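Local coordinates for protein Ion-channel modulator raklp (Rhipicephalus appendiculatus, PDB 2W8X) that modulates ion channels as a tick salivary protein with a highly modified Kunitz/BPTI fold, and is linked to activation of maxiK potassium channels, at residues 3-8 / 48-53; 13-18 / 60-65. One frame throughout, in Å; residues are numbered along the deposited sequence.

Overall arrangement
Contacts 1 and 2 lie on opposite sides of the chain's centre, their centres about 13 Å apart, and their segments alternate along the sequence. Links between them include the disulfide Cys3-Cys18, SG to SG 2.0 Å, which ties residues 3-8 to 13-18. Asn51 ND2 is 3.0 Å from Cys18 O, a probable hydrogen bond, and His53 NE2 is hydrogen-bonded to Leu15 O. Loop 48-53 thus rests on the short helix that contact 2 fastens to the C-terminal helix. Glycerol, probably from the crystallisation liquor, is bound by His53 ND1, and a glycerol lies about 4 Å (nearest atoms) from the Ala62 side chain. Both contacts meet the second subunit, contact 1 through Lys5, Ser52 and Asp48, contact 2 through Met61.

Contact 1. Residues 3-8 / 48-53; sequences CNKREG and DNCNSH
Lys5 reaches along the loop 48-53, CG anti to its own carbonyl carbon and the chain bent at chi2 and chi3. CG passes 4.0 Å from Cys50 SG, CE lies 3.3 Å from Asn49 O, and NZ donates to Ser52 OG at 3.0 Å. That hydroxyl donates to Asn49 O, in the carbonyl plane, at 2.7 Å, which fixes its rotation. NZ also donates to a water held by Cys50 O and is hydrogen-bonded to Ser54 OG of the second subunit. Backbone hydrogen bonds Lys5 N to Asp48 O (2.8 Å) and Cys50 N to Cys3 O (2.9 Å) flank Asn4 and Asn49, a single antiparallel bridge around a non-hydrogen-bonded pair; each asparagine closes an Asx turn. They stitch the N-terminal loop to the loop before the C-terminal helix of this modified Kunitz domain. An alanine at Lys5 would remove NZ and its bonds, and would probably loosen loop 48-53 and weaken this part of the subunit contact. Arg6 crosses Asp48 obliquely, guanidinium and carboxylate planes 37° apart. Its CG and CD do the touching, CD 3.2 Å from Asp48 OD2; NE, 4.4 Å from OD2, is too far for a salt bridge, and OD1 is hydrogen-bonded to Ser55 OG of the second subunit.

Contact 2. Residues 13-18 / 60-65; sequences RSLCEC and VMACER
Two bonds grip Glu17 OE2: Arg13 NE, at 2.8 Å and nearly straight (172°), and His67 NE2, from the terminal six histidines, probably a purification tag. Arg13 binds side-on, so that its NH2 meets Glu17 OE1 at 2.7 Å on the syn lone pair. NE points at OE2 within the guanidinium plane, yet arrives above the carboxylate plane. The salt bridge joins residues four apart, and Arg13 O accepts from both Cys16 N and Glu17 N. Between the helices the link is the disulfide Cys16 SG-Cys63 SG, 2.1 Å long. Both sulfurs sit anti to their carbonyl carbons, and the CB-S-S-CB torsion of -90°, at the value usual for a disulfide, is left-handed by its sign; the CA atoms come to 5.6 Å. Beside it, Leu15 CD1 lies 4.2 Å from Ala62 CB. Joining a helical turn near the N-terminus to the C-terminal helix, the disulfide probably corresponds to the bridge that does the same in BPTI. The latter helix widens here into a pi-type turn, Arg65 N to Val60 O at 2.9 Å. No hydrogen bond crosses between the segments, implying that their attachment rests chiefly on a covalent bond, with a small apolar contact alongside.

Contact 1. Residues 3-8 / 48-53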
loop_
_atom_site.group_PDB
_atom_site.type_symbol
_atom_site.label_atom_id
_atom_site.label_comp_id
_atom_site.label_asym_id
_atom_site.label_seq_id
_atom_site.Cartn_x
_atom_site.Cartn_y
_atom_site.Cartn_z
ATOM N N CYS A 3 -12.842 -0.111 0.935
ATOM C CA CYS A 3 -11.897 -0.883 0.144
ATOM C C CYS A 3 -11.383 -0.196 -1.125
ATOM O O CYS A 3 -10.560 -0.767 -1.827
ATOM C CB CYS A 3 -12.506 -2.223 -0.243
ATOM S SG CYS A 3 -12.780 -3.336 1.179
ATOM N N ASN A 4 -11.931 0.974 -1.462
ATOM C CA ASN A 4 -11.560 1.681 -2.682
ATOM C C ASN A 4 -10.574 2.798 -2.326
ATOM O O ASN A 4 -10.976 3.831 -1.784
ATOM C CB ASN A 4 -12.827 2.264 -3.341
ATOM C CG ASN A 4 -12.566 2.894 -4.649
ATOM O OD1 ASN A 4 -11.417 3.242 -4.972
ATOM N ND2 ASN A 4 -13.627 3.056 -5.450
ATOM N N LYS A 5 -9.303 2.550 -2.647
ATOM C CA LYS A 5 -8.209 3.494 -2.407
ATOM C C LYS A 5 -8.360 4.832 -3.055
ATOM O O LYS A 5 -7.740 5.801 -2.605
ATOM C CB LYS A 5 -6.859 2.883 -2.895
ATOM C CG LYS A 5 -6.429 1.877 -2.008
ATOM C CD LYS A 5 -4.907 1.748 -1.848
ATOM C CE LYS A 5 -4.438 0.785 -2.785
ATOM N NZ LYS A 5 -3.157 0.032 -2.378
ATOM N N ARG A 6 -9.110 4.886 -4.154
ATOM C CA ARG A 6 -9.360 6.151 -4.854
ATOM C C ARG A 6 -10.365 6.992 -4.179
ATOM O O ARG A 6 -10.383 8.210 -4.405
ATOM C CB ARG A 6 -9.893 5.912 -6.252
ATOM C CG ARG A 6 -8.866 5.613 -7.225
ATOM C CD ARG A 6 -9.428 5.637 -8.625
ATOM N NE ARG A 6 -9.445 6.991 -9.165
ATOM C CZ ARG A 6 -9.930 7.323 -10.360
ATOM N NH1 ARG A 6 -10.484 6.404 -11.155
ATOM N NH2 ARG A 6 -9.882 8.589 -10.755
ATOM N N GLU A 7 -11.251 6.380 -3.401
ATOM C CA GLU A 7 -12.384 7.094 -2.827
ATOM C C GLU A 7 -12.259 7.400 -1.329
ATOM O O GLU A 7 -12.999 8.248 -0.785
ATOM C CB GLU A 7 -13.702 6.370 -3.210
ATOM C CG GLU A 7 -13.982 6.402 -4.738
ATOM C CD GLU A 7 -15.447 5.969 -5.181
ATOM O OE1 GLU A 7 -16.341 5.912 -4.323
ATOM O OE2 GLU A 7 -15.661 5.708 -6.392
ATOM N N GLY A 8 -11.287 6.797 -0.653
ATOM C CA GLY A 8 -11.054 7.037 0.749
ATOM C C GLY A 8 -9.840 6.313 1.289
ATOM O O GLY A 8 -9.192 5.606 0.556
ATOM N N ASP A 48 -6.360 -0.158 -7.114
ATOM C CA ASP A 48 -7.163 0.698 -6.271
ATOM C C ASP A 48 -7.930 -0.061 -5.173
ATOM O O ASP A 48 -8.817 0.507 -4.511
ATOM C CB ASP A 48 -8.102 1.561 -7.109
ATOM C CG ASP A 48 -7.378 2.579 -7.926
ATOM O OD1 ASP A 48 -6.370 3.109 -7.417
ATOM O OD2 ASP A 48 -7.824 2.864 -9.069
ATOM N N ASN A 49 -7.569 -1.320 -4.947
ATOM C CA ASN A 49 -8.127 -2.116 -3.863
ATOM C C ASN A 49 -7.246 -1.950 -2.636
ATOM O O ASN A 49 -6.024 -2.083 -2.732
ATOM C CB ASN A 49 -8.172 -3.584 -4.352
ATOM C CG ASN A 49 -8.855 -4.560 -3.408
ATOM O OD1 ASN A 49 -8.774 -4.461 -2.173
ATOM N ND2 ASN A 49 -9.568 -5.533 -4.011
ATOM N N CYS A 50 -7.840 -1.656 -1.478
ATOM C CA CYS A 50 -7.038 -1.529 -0.251
ATOM C C CYS A 50 -6.179 -2.780 0.030
ATOM O O CYS A 50 -5.082 -2.671 0.584
ATOM C CB CYS A 50 -7.908 -1.220 0.960
ATOM S SG CYS A 50 -8.561 0.465 1.003
ATOM N N ASN A 51 -6.676 -3.957 -0.354
ATOM C CA ASN A 51 -5.901 -5.182 -0.283
ATOM C C ASN A 51 -5.114 -5.378 -1.570
ATOM O O ASN A 51 -5.423 -6.216 -2.421
ATOM C CB ASN A 51 -6.785 -6.373 0.076
ATOM C CG ASN A 51 -6.024 -7.671 0.241
ATOM O OD1 ASN A 51 -4.773 -7.750 0.152
ATOM N ND2 ASN A 51 -6.790 -8.730 0.540
ATOM N N SER A 52 -4.104 -4.525 -1.708
ATOM C CA SER A 52 -3.086 -4.603 -2.785
ATOM C C SER A 52 -1.842 -3.994 -2.189
ATOM O O SER A 52 -1.917 -2.961 -1.498
ATOM C CB SER A 52 -3.493 -3.863 -4.084
ATOM O OG SER A 52 -3.657 -2.474 -3.905
ATOM N N HIS A 53 -0.728 -4.672 -2.390
ATOM C CA HIS A 53 0.515 -4.395 -1.654
ATOM C C HIS A 53 1.678 -4.288 -2.621
ATOM O O HIS A 53 1.722 -4.994 -3.622
ATOM C CB HIS A 53 0.753 -5.510 -0.641
ATOM C CG HIS A 53 -0.387 -5.685 0.312
ATOM N ND1 HIS A 53 -0.367 -5.182 1.602
ATOM C CD2 HIS A 53 -1.579 -6.307 0.163
ATOM C CE1 HIS A 53 -1.505 -5.499 2.195
ATOM N NE2 HIS A 53 -2.269 -6.161 1.337
HETATM O O HOH W 1 -3.217 -0.592 0.364
#

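Contact 2. Residues 13-18 / 60-65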
loop_
_atom_site.group_PDB
_atom_site.type_symbol
_atom_site.label_atom_id
_atom_site.label_comp_id
_atom_site.label_asym_id
_atom_site.label_seq_id
_atom_site.Cartn_x
_atom_site.Cartn_y
_atom_site.Cartn_z
ATOM N N ARG A 13 -7.278 -2.751 8.933
ATOM C CA ARG A 13 -8.125 -3.897 8.648
ATOM C C ARG A 13 -8.361 -4.080 7.130
ATOM O O ARG A 13 -8.313 -5.195 6.640
ATOM C CB ARG A 13 -9.488 -3.793 9.338
ATOM C CG ARG A 13 -9.430 -4.060 10.804
ATOM C CD ARG A 13 -10.847 -4.057 11.410
ATOM N NE ARG A 13 -11.625 -5.199 10.972
ATOM C CZ ARG A 13 -12.948 -5.336 11.094
ATOM N NH1 ARG A 13 -13.693 -4.379 11.669
ATOM N NH2 ARG A 13 -13.539 -6.423 10.637
ATOM N N SER A 14 -8.595 -2.985 6.420
ATOM C CA SER A 14 -8.941 -3.044 5.012
ATOM C C SER A 14 -7.807 -3.620 4.159
ATOM O O SER A 14 -8.063 -4.232 3.133
ATOM C CB SER A 14 -9.321 -1.649 4.502
ATOM O OG SER A 14 -8.187 -0.831 4.240
ATOM N N LEU A 15 -6.563 -3.426 4.598
ATOM C CA LEU A 15 -5.385 -3.984 3.919
ATOM C C LEU A 15 -5.435 -5.505 3.777
ATOM O O LEU A 15 -4.831 -6.075 2.871
ATOM C CB LEU A 15 -4.100 -3.625 4.678
ATOM C CG LEU A 15 -3.770 -2.164 4.896
ATOM C CD1 LEU A 15 -2.489 -2.044 5.733
ATOM C CD2 LEU A 15 -3.649 -1.425 3.567
ATOM N N CYS A 16 -6.139 -6.165 4.691
ATOM C CA CYS A 16 -6.120 -7.602 4.804
ATOM C C CYS A 16 -7.495 -8.262 4.635
ATOM O O CYS A 16 -7.576 -9.422 4.207
ATOM C CB CYS A 16 -5.536 -7.989 6.166
ATOM S SG CYS A 16 -3.937 -7.209 6.496
ATOM N N GLU A 17 -8.562 -7.524 4.943
ATOM C CA GLU A 17 -9.911 -8.061 4.936
ATOM C C GLU A 17 -10.731 -7.692 3.683
ATOM O O GLU A 17 -11.761 -8.313 3.408
ATOM C CB GLU A 17 -10.634 -7.555 6.192
ATOM C CG GLU A 17 -10.098 -8.141 7.445
ATOM C CD GLU A 17 -10.814 -7.633 8.676
ATOM O OE1 GLU A 17 -12.069 -7.699 8.697
ATOM O OE2 GLU A 17 -10.132 -7.151 9.600
ATOM N N CYS A 18 -10.314 -6.667 2.948
ATOM C CA CYS A 18 -10.933 -6.388 1.653
ATOM C C CYS A 18 -10.764 -7.583 0.736
ATOM O O CYS A 18 -9.694 -8.154 0.687
ATOM C CB CYS A 18 -10.335 -5.133 1.029
ATOM S SG CYS A 18 -10.880 -3.625 1.878
ATOM N N VAL A 60 3.360 -9.432 3.872
ATOM C CA VAL A 60 3.655 -10.349 4.956
ATOM C C VAL A 60 3.589 -9.610 6.293
ATOM O O VAL A 60 2.932 -10.069 7.234
ATOM C CB VAL A 60 4.986 -11.076 4.736
ATOM C CG1 VAL A 60 5.428 -11.763 6.036
ATOM C CG2 VAL A 60 4.824 -12.058 3.579
ATOM N N MET A 61 4.262 -8.476 6.385
ATOM C CA MET A 61 4.241 -7.702 7.609
ATOM C C MET A 61 2.855 -7.196 7.982
ATOM O O MET A 61 2.403 -7.396 9.117
ATOM C CB MET A 61 5.218 -6.528 7.535
ATOM C CG MET A 61 5.208 -5.627 8.760
ATOM S SD MET A 61 5.538 -6.454 10.318
ATOM C CE MET A 61 7.153 -7.073 9.984
ATOM N N ALA A 62 2.157 -6.559 7.051
ATOM C CA ALA A 62 0.860 -5.994 7.382
ATOM C C ALA A 62 -0.181 -7.048 7.729
ATOM O O ALA A 62 -1.050 -6.808 8.580
ATOM C CB ALA A 62 0.339 -5.121 6.246
ATOM N N CYS A 63 -0.141 -8.194 7.058
ATOM C CA CYS A 63 -1.244 -9.141 7.120
ATOM C C CYS A 63 -0.886 -10.459 7.779
ATOM O O CYS A 63 -1.582 -10.878 8.679
ATOM C CB CYS A 63 -1.857 -9.371 5.731
ATOM S SG CYS A 63 -2.611 -7.851 5.016
ATOM N N GLU A 64 0.147 -11.140 7.307
ATOM C CA GLU A 64 0.544 -12.398 7.925
ATOM C C GLU A 64 1.053 -12.207 9.340
ATOM O O GLU A 64 0.929 -13.129 10.150
ATOM C CB GLU A 64 1.565 -13.124 7.057
ATOM C CG GLU A 64 1.057 -13.659 5.754
ATOM C CD GLU A 64 2.111 -14.474 4.999
ATOM O OE1 GLU A 64 2.994 -15.106 5.641
ATOM O OE2 GLU A 64 2.021 -14.540 3.764
ATOM N N ARG A 65 1.633 -11.042 9.639
ATOM C CA ARG A 65 2.194 -10.755 10.961
ATOM C C ARG A 65 1.231 -9.907 11.770
ATOM O O ARG A 65 0.579 -10.411 12.671
ATOM C CB ARG A 65 3.596 -10.150 10.852
ATOM C CG ARG A 65 4.585 -11.060 10.121
ATOM C CD ARG A 65 6.052 -10.637 10.260
ATOM N NE ARG A 65 6.467 -10.578 11.659
ATOM C CZ ARG A 65 7.674 -10.185 12.069
ATOM N NH1 ARG A 65 8.607 -9.834 11.190
ATOM N NH2 ARG A 65 7.950 -10.160 13.365
#